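Kinetochore protein Mis16 (Schizosaccharomyces japonicus, PDB 4XYH) binds histone H4 and the CENP-A chaperone Scm3 as a WD-repeat propeller protein, and probably supports CENP-A deposition at centromeres. Local coordinates at residues 91-96 / 123-128; 339-344 / 353-358; 232-237 / 255-260; 380-385 / 402-407. All coordinates share one frame; numbering follows the deposited sequence.

The chain folds into a seven-bladed beta propeller, and the four contacts come from four different blades, in the chain order contact 1, contact 3, contact 2, contact 4. Contacts 1 and 3 lie on opposite sides of the centre of the chain, their centres about 36 Å apart. Contacts 2 and 4 touch: Ser-344 CB packs on Val-385 CG1 at 3.5 Å, joining neighbouring blades. Contact 1 pairs strands 87-97 and 123-130, and contact 2 joins the hairpin of strands 340-345 and 350-354. Contacts 3 and 4 are alike, each tying a loop to a turn between two strands. In the blade of contact 4, strand 41-48 pairs with 406-412, closing the ring with an early piece of chain.

Contact 1: 91-96 / 123-128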
loop_
_atom_site.group_PDB
_atom_site.type_symbol
_atom_site.label_atom_id
_atom_site.label_comp_id
_atom_site.label_asym_id
_atom_site.label_seq_id
_atom_site.Cartn_x
_atom_site.Cartn_y
_atom_site.Cartn_z
ATOM N N VAL A 91 -2.808 -15.981 3.081
ATOM C CA VAL A 91 -3.784 -15.797 2.014
ATOM C C VAL A 91 -5.167 -15.954 2.626
ATOM O O VAL A 91 -5.438 -16.942 3.310
ATOM C CB VAL A 91 -3.623 -16.812 0.860
ATOM C CG1 VAL A 91 -4.682 -16.555 -0.233
ATOM C CG2 VAL A 91 -2.221 -16.756 0.286
ATOM N N ALA A 92 -6.030 -14.971 2.396
ATOM C CA ALA A 92 -7.397 -15.028 2.898
ATOM C C ALA A 92 -8.372 -15.102 1.734
ATOM O O ALA A 92 -8.102 -14.563 0.664
ATOM C CB ALA A 92 -7.700 -13.823 3.764
ATOM N N SER A 93 -9.492 -15.786 1.933
ATOM C CA SER A 93 -10.585 -15.720 0.973
ATOM C C SER A 93 -11.778 -14.990 1.573
ATOM O O SER A 93 -12.042 -15.061 2.773
ATOM C CB SER A 93 -11.004 -17.111 0.507
ATOM O OG SER A 93 -11.386 -17.892 1.613
ATOM N N VAL A 94 -12.495 -14.274 0.729
ATOM C CA VAL A 94 -13.683 -13.593 1.178
ATOM C C VAL A 94 -14.775 -13.784 0.132
ATOM O O VAL A 94 -14.506 -13.850 -1.068
ATOM C CB VAL A 94 -13.417 -12.091 1.428
ATOM C CG1 VAL A 94 -12.938 -11.395 0.152
ATOM C CG2 VAL A 94 -14.648 -11.411 1.986
ATOM N N GLN A 95 -16.006 -13.916 0.600
ATOM C CA GLN A 95 -17.148 -13.971 -0.288
ATOM C C GLN A 95 -17.695 -12.562 -0.465
ATOM O O GLN A 95 -18.058 -11.909 0.511
ATOM C CB GLN A 95 -18.214 -14.900 0.278
ATOM C CG GLN A 95 -19.181 -15.411 -0.756
ATOM C CD GLN A 95 -19.731 -16.772 -0.389
ATOM O OE1 GLN A 95 -19.951 -17.067 0.790
ATOM N NE2 GLN A 95 -19.940 -17.621 -1.398
ATOM N N LEU A 96 -17.715 -12.081 -1.704
ATOM C CA LEU A 96 -18.290 -10.770 -2.008
ATOM C C LEU A 96 -19.502 -10.916 -2.917
ATOM O O LEU A 96 -19.506 -11.752 -3.813
ATOM C CB LEU A 96 -17.270 -9.859 -2.690
ATOM C CG LEU A 96 -15.942 -9.520 -2.038
ATOM C CD1 LEU A 96 -15.149 -8.733 -3.038
ATOM C CD2 LEU A 96 -16.146 -8.714 -0.762
ATOM N N ASP A 123 -12.113 -15.739 5.659
ATOM C CA ASP A 123 -11.332 -16.677 6.449
ATOM C C ASP A 123 -9.927 -16.912 5.855
ATOM O O ASP A 123 -9.691 -16.701 4.664
ATOM C CB ASP A 123 -12.109 -17.993 6.624
ATOM C CG ASP A 123 -11.802 -19.020 5.548
ATOM O OD1 ASP A 123 -12.331 -18.875 4.422
ATOM O OD2 ASP A 123 -11.057 -19.991 5.847
ATOM N N ILE A 124 -8.994 -17.304 6.722
ATOM C CA ILE A 124 -7.607 -17.557 6.344
ATOM C C ILE A 124 -7.420 -18.966 5.817
ATOM O O ILE A 124 -7.578 -19.925 6.563
ATOM C CB ILE A 124 -6.654 -17.371 7.539
ATOM C CG1 ILE A 124 -6.883 -16.019 8.222
ATOM C CG2 ILE A 124 -5.217 -17.535 7.096
ATOM C CD1 ILE A 124 -6.381 -14.829 7.440
ATOM N N VAL A 125 -7.057 -19.099 4.545
ATOM C CA VAL A 125 -6.948 -20.420 3.945
ATOM C C VAL A 125 -5.526 -20.960 3.857
ATOM O O VAL A 125 -5.334 -22.156 3.666
ATOM C CB VAL A 125 -7.563 -20.419 2.545
ATOM C CG1 VAL A 125 -9.034 -20.060 2.649
ATOM C CG2 VAL A 125 -6.826 -19.438 1.641
ATOM N N GLN A 126 -4.525 -20.096 3.989
ATOM C CA GLN A 126 -3.142 -20.569 3.973
ATOM C C GLN A 126 -2.235 -19.657 4.793
ATOM O O GLN A 126 -2.336 -18.423 4.732
ATOM C CB GLN A 126 -2.615 -20.691 2.539
ATOM C CG GLN A 126 -1.381 -21.565 2.454
ATOM C CD GLN A 126 -0.945 -21.888 1.027
ATOM O OE1 GLN A 126 -0.643 -20.993 0.240
ATOM N NE2 GLN A 126 -0.897 -23.176 0.696
ATOM N N LYS A 127 -1.360 -20.276 5.576
ATOM C CA LYS A 127 -0.402 -19.539 6.384
ATOM C C LYS A 127 0.959 -20.115 6.103
ATOM O O LYS A 127 1.148 -21.336 6.158
ATOM C CB LYS A 127 -0.730 -19.632 7.878
ATOM C CG LYS A 127 -2.165 -19.250 8.184
ATOM C CD LYS A 127 -2.368 -18.817 9.622
ATOM C CE LYS A 127 -2.342 -19.990 10.561
ATOM N NZ LYS A 127 -2.260 -19.517 11.982
ATOM N N ILE A 128 1.907 -19.247 5.788
ATOM C CA ILE A 128 3.246 -19.707 5.479
ATOM C C ILE A 128 4.230 -19.086 6.449
ATOM O O ILE A 128 4.199 -17.879 6.659
ATOM C CB ILE A 128 3.645 -19.352 4.033
ATOM C CG1 ILE A 128 2.553 -19.804 3.058
ATOM C CG2 ILE A 128 5.006 -19.952 3.709
ATOM C CD1 ILE A 128 2.451 -18.965 1.801
#
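Val-91 faces two residues, Val-125 and Gln-126, in a classic beta bulge between antiparallel strands of one propeller blade. Its carbonyl O accepts Val-125 N at 3.0 Å and, weakly, Gln-126 N, while its own N donates to Gln-126 O. The extra residue shifts the register by one, and past it Ser-93 and Asp-123 form an ordinary hydrogen-bonded pair with bonds in both directions.

At the bulge Val-125 lies alongside Val-91 and Ser-93, and its branches touch both. Val-125 CB stands 4.1 Å from Val-91 O. From there the side chain forks: with CG1 anti to the carbonyl carbon (chi1 -61°), CG2 falls between backbone N and carbonyl carbon. Val-125 CG2 comes to 3.3 Å from Val-91 O and reaches Val-91 CG1 at 4.1 Å. Val-125 CG1 goes the other way along the strand and meets Ser-93 OG at 3.4 Å.

Outside the pair, Gln-126 NE2 is held by the carbonyls of Tyr-164 and Gln-167, and Ala-92 bonds through its backbone to Leu-75 on the far strand, so 87-97 is an inner strand of the sheet. On the face opposite Ser-93, Ala-92 CB rests against the tip of Ile-124, CD1, at 4.0 Å.

Contact 2: 339-344 / 353-358; sequences PILVTS and WDLSKI
Thr-343 and Trp-353 meet tip to edge: the indole NE1 of Trp-353 donates to Thr-343 OG1 at 3.0 Å, with a nearly straight N-H...O angle of 175° and the oxygen almost in the ring plane. The two side chains cross at about a right angle, and Thr-343 CG2 lies 3.6 Å from Trp-353 NE1. This bond joins neighbouring strands of a WD-repeat blade, and it has the Thr and Trp of the structural tetrad (Asp, His, Ser/Thr, Trp) known in WD40 propellers.

The next layer sets the ring in place. CG of Trp-353 stands anti to its carbonyl carbon (chi1 -50°), and the backbone is pinned to Leu-341 in both directions, Trp-353 N reaching Leu-341 O at 2.8 Å. Leu-341 then lays CD2 against Trp-353 CB at 3.5 Å and against Leu-355 CD2 at 3.8 Å. On the opposite face of the sheet, Ile-340 CD1 rests over the carboxylate carbon of Asp-354.

Where the strand ends, Leu-355 N still bonds to Pro-339 O, and the chain turns into a 3-10 segment. An Asx turn shapes the change: Asp-354 OD1 accepts both Ser-356 N and Ser-356 OG, from one face of its plane.

Farther out, His-324 NE2 and Thr-343 OG1 are hydrogen-bonded, and Leu-321 of the outer strand 319-321 of the preceding blade packs on Leu-341, Trp-353 and Leu-355. The buried hydroxyl is thus gripped by two ring nitrogens, each of which finds its partner in it, and the two bonds would fix the rotation of the threonine side chain.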
loop_
_atom_site.group_PDB
_atom_site.type_symbol
_atom_site.label_atom_id
_atom_site.label_comp_id
_atom_site.label_asym_id
_atom_site.label_seq_id
_atom_site.Cartn_x
_atom_site.Cartn_y
_atom_site.Cartn_z
ATOM N N PRO A 339 -9.492 9.721 -12.436
ATOM C CA PRO A 339 -9.358 10.824 -11.480
ATOM C C PRO A 339 -9.557 10.451 -9.999
ATOM O O PRO A 339 -9.585 11.345 -9.146
ATOM C CB PRO A 339 -10.457 11.795 -11.927
ATOM C CG PRO A 339 -11.488 10.943 -12.529
ATOM C CD PRO A 339 -10.811 9.725 -13.103
ATOM N N ILE A 340 -9.696 9.165 -9.697
ATOM C CA ILE A 340 -10.033 8.730 -8.353
ATOM C C ILE A 340 -8.811 8.158 -7.640
ATOM O O ILE A 340 -8.129 7.278 -8.176
ATOM C CB ILE A 340 -11.144 7.660 -8.383
ATOM C CG1 ILE A 340 -12.400 8.182 -9.108
ATOM C CG2 ILE A 340 -11.451 7.155 -6.982
ATOM C CD1 ILE A 340 -13.161 9.276 -8.387
ATOM N N LEU A 341 -8.526 8.668 -6.446
ATOM C CA LEU A 341 -7.503 8.073 -5.585
ATOM C C LEU A 341 -7.960 8.030 -4.124
ATOM O O LEU A 341 -8.898 8.719 -3.724
ATOM C CB LEU A 341 -6.169 8.822 -5.695
ATOM C CG LEU A 341 -5.983 10.127 -4.929
ATOM C CD1 LEU A 341 -4.519 10.548 -4.887
ATOM C CD2 LEU A 341 -6.799 11.198 -5.602
ATOM N N VAL A 342 -7.302 7.185 -3.346
ATOM C CA VAL A 342 -7.662 6.969 -1.964
ATOM C C VAL A 342 -6.418 7.204 -1.094
ATOM O O VAL A 342 -5.295 6.900 -1.512
ATOM C CB VAL A 342 -8.245 5.540 -1.757
ATOM C CG1 VAL A 342 -7.171 4.452 -1.913
ATOM C CG2 VAL A 342 -8.870 5.439 -0.422
ATOM N N THR A 343 -6.619 7.783 0.089
ATOM C CA THR A 343 -5.534 8.039 1.022
ATOM C C THR A 343 -5.936 7.598 2.430
ATOM O O THR A 343 -7.121 7.435 2.725
ATOM C CB THR A 343 -5.135 9.539 1.057
ATOM O OG1 THR A 343 -6.237 10.327 1.530
ATOM C CG2 THR A 343 -4.735 10.026 -0.324
ATOM N N SER A 344 -4.941 7.411 3.291
ATOM C CA SER A 344 -5.162 6.937 4.651
ATOM C C SER A 344 -4.258 7.725 5.577
ATOM O O SER A 344 -3.171 8.158 5.180
ATOM C CB SER A 344 -4.872 5.441 4.787
ATOM O OG SER A 344 -3.489 5.204 5.046
ATOM N N TRP A 353 -10.800 10.615 -3.094
ATOM C CA TRP A 353 -10.764 11.903 -3.779
ATOM C C TRP A 353 -11.138 11.776 -5.246
ATOM O O TRP A 353 -10.823 10.775 -5.891
ATOM C CB TRP A 353 -9.380 12.531 -3.685
ATOM C CG TRP A 353 -8.803 12.591 -2.304
ATOM C CD1 TRP A 353 -8.083 11.617 -1.678
ATOM C CD2 TRP A 353 -8.867 13.694 -1.390
ATOM N NE1 TRP A 353 -7.703 12.040 -0.432
ATOM C CE2 TRP A 353 -8.167 13.312 -0.229
ATOM C CE3 TRP A 353 -9.444 14.969 -1.442
ATOM C CZ2 TRP A 353 -8.034 14.156 0.881
ATOM C CZ3 TRP A 353 -9.314 15.808 -0.335
ATOM C CH2 TRP A 353 -8.615 15.394 0.809
ATOM N N ASP A 354 -11.794 12.807 -5.770
ATOM C CA ASP A 354 -12.178 12.881 -7.175
ATOM C C ASP A 354 -11.552 14.131 -7.806
ATOM O O ASP A 354 -12.076 15.231 -7.673
ATOM C CB ASP A 354 -13.704 12.904 -7.299
ATOM C CG ASP A 354 -14.197 12.927 -8.750
ATOM O OD1 ASP A 354 -13.432 13.271 -9.674
ATOM O OD2 ASP A 354 -15.388 12.616 -8.959
ATOM N N LEU A 355 -10.443 13.955 -8.512
ATOM C CA LEU A 355 -9.721 15.100 -9.056
ATOM C C LEU A 355 -10.517 15.904 -10.090
ATOM O O LEU A 355 -10.154 17.037 -10.412
ATOM C CB LEU A 355 -8.408 14.646 -9.678
ATOM C CG LEU A 355 -7.475 13.876 -8.742
ATOM C CD1 LEU A 355 -6.103 13.726 -9.380
ATOM C CD2 LEU A 355 -7.385 14.535 -7.374
ATOM N N SER A 356 -11.594 15.325 -10.609
ATOM C CA SER A 356 -12.343 15.984 -11.675
ATOM C C SER A 356 -13.236 17.065 -11.092
ATOM O O SER A 356 -13.779 17.886 -11.829
ATOM C CB SER A 356 -13.172 14.978 -12.489
ATOM O OG SER A 356 -14.344 14.588 -11.800
ATOM N N LYS A 357 -13.364 17.075 -9.765
ATOM C CA LYS A 357 -14.153 18.084 -9.073
ATOM C C LYS A 357 -13.288 19.227 -8.551
ATOM O O LYS A 357 -13.773 20.091 -7.814
ATOM C CB LYS A 357 -14.930 17.460 -7.910
ATOM C CG LYS A 357 -15.913 16.375 -8.322
ATOM C CD LYS A 357 -16.919 16.892 -9.339
ATOM C CE LYS A 357 -17.694 15.754 -9.986
ATOM N NZ LYS A 357 -18.454 14.980 -8.964
ATOM N N ILE A 358 -12.007 19.227 -8.912
ATOM C CA ILE A 358 -11.109 20.286 -8.462
ATOM C C ILE A 358 -11.564 21.615 -9.046
ATOM O O ILE A 358 -11.834 21.717 -10.240
ATOM C CB ILE A 358 -9.643 20.018 -8.865
ATOM C CG1 ILE A 358 -9.035 18.939 -7.967
ATOM C CG2 ILE A 358 -8.815 21.295 -8.777
ATOM C CD1 ILE A 358 -7.590 18.622 -8.282
#

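Contact 3: 232-237 / 255-260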
loop_
_atom_site.group_PDB
_atom_site.type_symbol
_atom_site.label_atom_id
_atom_site.label_comp_id
_atom_site.label_asym_id
_atom_site.label_seq_id
_atom_site.Cartn_x
_atom_site.Cartn_y
_atom_site.Cartn_z
ATOM N N HIS A 232 22.400 4.771 -3.147
ATOM C CA HIS A 232 22.426 5.557 -1.931
ATOM C C HIS A 232 22.142 7.027 -2.245
ATOM O O HIS A 232 23.057 7.816 -2.441
ATOM C CB HIS A 232 23.768 5.398 -1.236
ATOM C CG HIS A 232 24.050 3.996 -0.813
ATOM N ND1 HIS A 232 24.790 3.120 -1.577
ATOM C CD2 HIS A 232 23.656 3.298 0.287
ATOM C CE1 HIS A 232 24.860 1.950 -0.963
ATOM N NE2 HIS A 232 24.172 2.037 0.166
ATOM N N ARG A 233 20.863 7.388 -2.291
ATOM C CA ARG A 233 20.452 8.709 -2.754
ATOM C C ARG A 233 19.530 9.403 -1.759
ATOM O O ARG A 233 19.024 10.487 -2.014
ATOM C CB ARG A 233 19.777 8.585 -4.114
ATOM C CG ARG A 233 20.676 7.916 -5.148
ATOM C CD ARG A 233 20.072 7.910 -6.540
ATOM N NE ARG A 233 21.036 7.432 -7.526
ATOM C CZ ARG A 233 20.711 6.824 -8.661
ATOM N NH1 ARG A 233 19.437 6.614 -8.968
ATOM N NH2 ARG A 233 21.663 6.423 -9.490
ATOM N N HIS A 234 19.307 8.770 -0.621
ATOM C CA HIS A 234 18.470 9.376 0.399
ATOM C C HIS A 234 19.263 9.545 1.687
ATOM O O HIS A 234 20.246 8.846 1.915
ATOM C CB HIS A 234 17.212 8.540 0.639
ATOM C CG HIS A 234 16.170 8.692 -0.430
ATOM N ND1 HIS A 234 15.388 9.823 -0.549
ATOM C CD2 HIS A 234 15.772 7.853 -1.415
ATOM C CE1 HIS A 234 14.555 9.672 -1.566
ATOM N NE2 HIS A 234 14.767 8.489 -2.111
ATOM N N THR A 235 18.837 10.477 2.528
ATOM C CA THR A 235 19.586 10.782 3.739
ATOM C C THR A 235 18.794 10.364 4.978
ATOM O O THR A 235 19.211 10.606 6.110
ATOM C CB THR A 235 19.952 12.277 3.802
ATOM O OG1 THR A 235 18.758 13.061 3.785
ATOM C CG2 THR A 235 20.805 12.672 2.588
ATOM N N ALA A 236 17.662 9.703 4.749
ATOM C CA ALA A 236 16.872 9.125 5.828
ATOM C C ALA A 236 16.046 7.974 5.245
ATOM O O ALA A 236 16.133 7.708 4.038
ATOM C CB ALA A 236 15.989 10.182 6.475
ATOM N N VAL A 237 15.270 7.285 6.083
ATOM C CA VAL A 237 14.514 6.097 5.645
ATOM C C VAL A 237 13.765 6.296 4.316
ATOM O O VAL A 237 13.131 7.334 4.090
ATOM C CB VAL A 237 13.486 5.667 6.721
ATOM C CG1 VAL A 237 12.669 6.854 7.170
ATOM C CG2 VAL A 237 12.560 4.592 6.189
ATOM N N SER A 255 10.942 9.669 0.854
ATOM C CA SER A 255 11.755 9.471 2.056
ATOM C C SER A 255 11.392 10.440 3.188
ATOM O O SER A 255 10.818 11.504 2.949
ATOM C CB SER A 255 13.246 9.626 1.688
ATOM O OG SER A 255 14.094 9.757 2.818
ATOM N N ASP A 256 11.756 10.077 4.415
ATOM C CA ASP A 256 11.727 11.004 5.543
ATOM C C ASP A 256 12.578 12.269 5.278
ATOM O O ASP A 256 12.389 13.303 5.927
ATOM C CB ASP A 256 12.215 10.310 6.823
ATOM C CG ASP A 256 11.066 9.743 7.678
ATOM O OD1 ASP A 256 9.948 9.545 7.156
ATOM O OD2 ASP A 256 11.287 9.478 8.885
ATOM N N ASP A 257 13.493 12.205 4.313
ATOM C CA ASP A 257 14.355 13.348 4.031
ATOM C C ASP A 257 13.645 14.408 3.186
ATOM O O ASP A 257 14.287 15.362 2.713
ATOM C CB ASP A 257 15.664 12.890 3.359
ATOM C CG ASP A 257 15.497 12.468 1.892
ATOM O OD1 ASP A 257 14.426 12.687 1.269
ATOM O OD2 ASP A 257 16.486 11.910 1.353
ATOM N N CYS A 258 12.339 14.199 2.981
ATOM C CA CYS A 258 11.429 15.133 2.283
ATOM C C CYS A 258 11.515 15.144 0.763
ATOM O O CYS A 258 10.810 15.926 0.134
ATOM C CB CYS A 258 11.636 16.575 2.782
ATOM S SG CYS A 258 11.389 16.718 4.538
ATOM N N THR A 259 12.356 14.301 0.161
ATOM C CA THR A 259 12.488 14.349 -1.300
ATOM C C THR A 259 11.652 13.318 -2.060
ATOM O O THR A 259 11.270 12.263 -1.528
ATOM C CB THR A 259 13.950 14.179 -1.750
ATOM O OG1 THR A 259 14.418 12.858 -1.430
ATOM C CG2 THR A 259 14.838 15.227 -1.084
ATOM N N LEU A 260 11.373 13.663 -3.314
ATOM C CA LEU A 260 10.733 12.794 -4.280
ATOM C C LEU A 260 11.755 12.593 -5.365
ATOM O O LEU A 260 12.241 13.573 -5.927
ATOM C CB LEU A 260 9.467 13.436 -4.847
ATOM C CG LEU A 260 8.890 12.830 -6.127
ATOM C CD1 LEU A 260 8.299 11.436 -5.848
ATOM C CD2 LEU A 260 7.824 13.760 -6.742
#
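Val-237, at the end of a loop, points its carbonyl O at the type I turn Ser-255 to Cys-258, and Val-237 O takes Asp-256 N at 3.1 Å in a nearly linear approach to the carbonyl. The turn links two strands of a WD40 blade, and its Asp-257, with His-234 of the loop and Ser-253, corresponds to the Asp, His and Ser of the structural tetrad of that fold.

Ser-255 OG, outside that set, serves twice. It donates to the same Val-237 O from above the carbonyl plane, and Ser-255 OG accepts Asp-257 N at 2.9 Å in an ST turn. Val-237 CG1 is pressed tightly to the Asp-256 carboxylate, 3.3 Å from Asp-256 CG, and Asp-256 OD1 itself bonds to Asn-239.

With CG between its backbone N and carbonyl carbon (chi1 74°), Asp-257 OD2 collects two N-H groups of the loop, His-234 ND1 and Thr-235 N, each at 3.0 Å. ND1 comes on the syn side but well out of the carboxylate plane, Thr-235 N anti and nearer to it. The oxygen lies close to the imidazole plane, although ring and carboxylate planes are 39° apart. The other oxygen, OD1, closes an Asx turn by accepting Thr-259 N, and it also takes Thr-259 OG1.

NE2 of the imidazole bonds to Ser-253 OG on strand 250-255, and His-234 CE1 lies 3.2 Å from Thr-259 OG1.

Contact 4: 380-385 / 402-407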
loop_
_atom_site.group_PDB
_atom_site.type_symbol
_atom_site.label_atom_id
_atom_site.label_comp_id
_atom_site.label_asym_id
_atom_site.label_seq_id
_atom_site.Cartn_x
_atom_site.Cartn_y
_atom_site.Cartn_z
ATOM N N GLY A 380 -14.753 4.094 9.492
ATOM C CA GLY A 380 -14.895 2.815 10.171
ATOM C C GLY A 380 -13.722 2.325 11.012
ATOM O O GLY A 380 -13.879 1.398 11.808
ATOM N N HIS A 381 -12.545 2.920 10.852
ATOM C CA HIS A 381 -11.399 2.482 11.648
ATOM C C HIS A 381 -11.267 3.296 12.921
ATOM O O HIS A 381 -11.478 4.505 12.925
ATOM C CB HIS A 381 -10.107 2.551 10.833
ATOM C CG HIS A 381 -10.030 1.515 9.761
ATOM N ND1 HIS A 381 -9.884 0.170 10.039
ATOM C CD2 HIS A 381 -10.105 1.614 8.413
ATOM C CE1 HIS A 381 -9.856 -0.510 8.906
ATOM N NE2 HIS A 381 -9.983 0.340 7.900
ATOM N N THR A 382 -10.921 2.610 14.005
ATOM C CA THR A 382 -10.814 3.228 15.328
ATOM C C THR A 382 -9.347 3.376 15.712
ATOM O O THR A 382 -9.004 3.571 16.876
ATOM C CB THR A 382 -11.535 2.390 16.386
ATOM O OG1 THR A 382 -11.226 1.017 16.146
ATOM C CG2 THR A 382 -13.059 2.569 16.275
ATOM N N ASN A 383 -8.483 3.261 14.714
ATOM C CA ASN A 383 -7.060 3.438 14.913
ATOM C C ASN A 383 -6.387 3.794 13.613
ATOM O O ASN A 383 -7.018 3.779 12.556
ATOM C CB ASN A 383 -6.420 2.176 15.486
ATOM C CG ASN A 383 -5.787 2.422 16.827
ATOM O OD1 ASN A 383 -4.776 3.120 16.927
ATOM N ND2 ASN A 383 -6.389 1.874 17.871
ATOM N N ARG A 384 -5.106 4.114 13.713
ATOM C CA ARG A 384 -4.293 4.468 12.568
ATOM C C ARG A 384 -4.410 3.417 11.475
ATOM O O ARG A 384 -4.355 2.220 11.742
ATOM C CB ARG A 384 -2.837 4.619 12.988
ATOM C CG ARG A 384 -1.911 4.832 11.823
ATOM C CD ARG A 384 -0.473 4.564 12.188
ATOM N NE ARG A 384 0.361 4.584 10.996
ATOM C CZ ARG A 384 0.855 3.499 10.416
ATOM N NH1 ARG A 384 0.604 2.293 10.927
ATOM N NH2 ARG A 384 1.605 3.625 9.325
ATOM N N VAL A 385 -4.581 3.874 10.244
ATOM C CA VAL A 385 -4.687 2.972 9.107
ATOM C C VAL A 385 -3.304 2.578 8.597
ATOM O O VAL A 385 -2.512 3.444 8.233
ATOM C CB VAL A 385 -5.497 3.626 7.964
ATOM C CG1 VAL A 385 -5.646 2.658 6.790
ATOM C CG2 VAL A 385 -6.855 4.072 8.484
ATOM N N ALA A 402 -6.102 -1.435 9.991
ATOM C CA ALA A 402 -5.712 -0.488 11.022
ATOM C C ALA A 402 -4.906 -1.211 12.093
ATOM O O ALA A 402 -4.884 -2.443 12.123
ATOM C CB ALA A 402 -6.938 0.200 11.620
ATOM N N ASP A 403 -4.261 -0.437 12.966
ATOM C CA ASP A 403 -3.321 -0.960 13.976
ATOM C C ASP A 403 -3.957 -1.827 15.053
ATOM O O ASP A 403 -3.258 -2.517 15.776
ATOM C CB ASP A 403 -2.576 0.197 14.655
ATOM C CG ASP A 403 -1.516 0.806 13.754
ATOM O OD1 ASP A 403 -1.087 0.106 12.811
ATOM O OD2 ASP A 403 -1.108 1.972 13.975
ATOM N N ASP A 404 -5.275 -1.804 15.156
ATOM C CA ASP A 404 -5.964 -2.570 16.187
ATOM C C ASP A 404 -6.495 -3.917 15.697
ATOM O O ASP A 404 -7.576 -4.327 16.119
ATOM C CB ASP A 404 -7.130 -1.753 16.755
ATOM C CG ASP A 404 -8.079 -1.232 15.661
ATOM O OD1 ASP A 404 -8.074 -1.776 14.540
ATOM O OD2 ASP A 404 -8.832 -0.273 15.921
ATOM N N ASN A 405 -5.766 -4.572 14.790
ATOM C CA ASN A 405 -6.129 -5.914 14.303
ATOM C C ASN A 405 -7.405 -5.987 13.455
ATOM O O ASN A 405 -7.952 -7.076 13.240
ATOM C CB ASN A 405 -6.289 -6.889 15.473
ATOM C CG ASN A 405 -4.988 -7.174 16.190
ATOM O OD1 ASN A 405 -4.099 -6.322 16.272
ATOM N ND2 ASN A 405 -4.864 -8.391 16.708
ATOM N N ILE A 406 -7.876 -4.843 12.969
ATOM C CA ILE A 406 -9.104 -4.813 12.189
ATOM C C ILE A 406 -8.846 -4.709 10.695
ATOM O O ILE A 406 -8.146 -3.798 10.241
ATOM C CB ILE A 406 -10.008 -3.641 12.620
ATOM C CG1 ILE A 406 -10.562 -3.901 14.014
ATOM C CG2 ILE A 406 -11.166 -3.485 11.661
ATOM C CD1 ILE A 406 -11.345 -5.177 14.097
ATOM N N LEU A 407 -9.396 -5.661 9.945
ATOM C CA LEU A 407 -9.462 -5.577 8.496
ATOM C C LEU A 407 -10.882 -5.189 8.071
ATOM O O LEU A 407 -11.853 -5.788 8.513
ATOM C CB LEU A 407 -9.063 -6.903 7.842
ATOM C CG LEU A 407 -9.407 -7.013 6.350
ATOM C CD1 LEU A 407 -8.629 -5.994 5.537
ATOM C CD2 LEU A 407 -9.162 -8.423 5.811
HETATM O O HOH W 1 -10.092 -0.277 13.116
#
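Thr-382 OG1 and Asp-404 CG each stand between their own backbone N and carbonyl carbon, with chi1 43° and 53°, and these torsions turn the hydroxyl and the carboxylate to each other across the loop and turn of a WD40 blade. Thr-382 OG1 donates to Asp-404 OD2 at 2.7 Å, arriving nearly along the C-O axis, with the side chains crossing at about a right angle. Asn-383 CB lies beside Asp-404 OD2 at 3.5 Å.

His-381 does not reach the aspartate directly. His-381 ND1 lies 5.2 Å from Asp-404 OD1, and one water, sitting at the ring edge in the imidazole plane, bridges them. That water accepts Thr-382 N, donates to Asp-404 OD1 at 2.9 Å and is hydrogen-bonded to His-381 ND1. NE2 of the ring is bonded to Ser-400 OG, so the His, Ser and Asp of the WD40 structural tetrad are linked here with a water between two of them. Ala-402 CB packs against His-381 ND1 at 3.3 Å.

Farther along, Asp-403 N donates to Arg-384 O at 2.9 Å. The Arg-384 chain runs extended from CG to NE, its CD passing 3.2 Å from Asp-403 OD2, and brings a guanidinium NH1 to OD1 in a weakly hydrogen-bonded salt bridge. The two flat groups are 26° apart, with the carboxylate carbon in plane at the guanidinium edge. Arg-384 also makes a cation-pi contact with Tyr-329 of the neighbouring blade, and Thr-382 touches Ile-26 and Tyr-30 of helix 19-40. Back at the strand ends, Ala-402 CA comes to 3.1 Å from Arg-384 O in a CA-H...O contact.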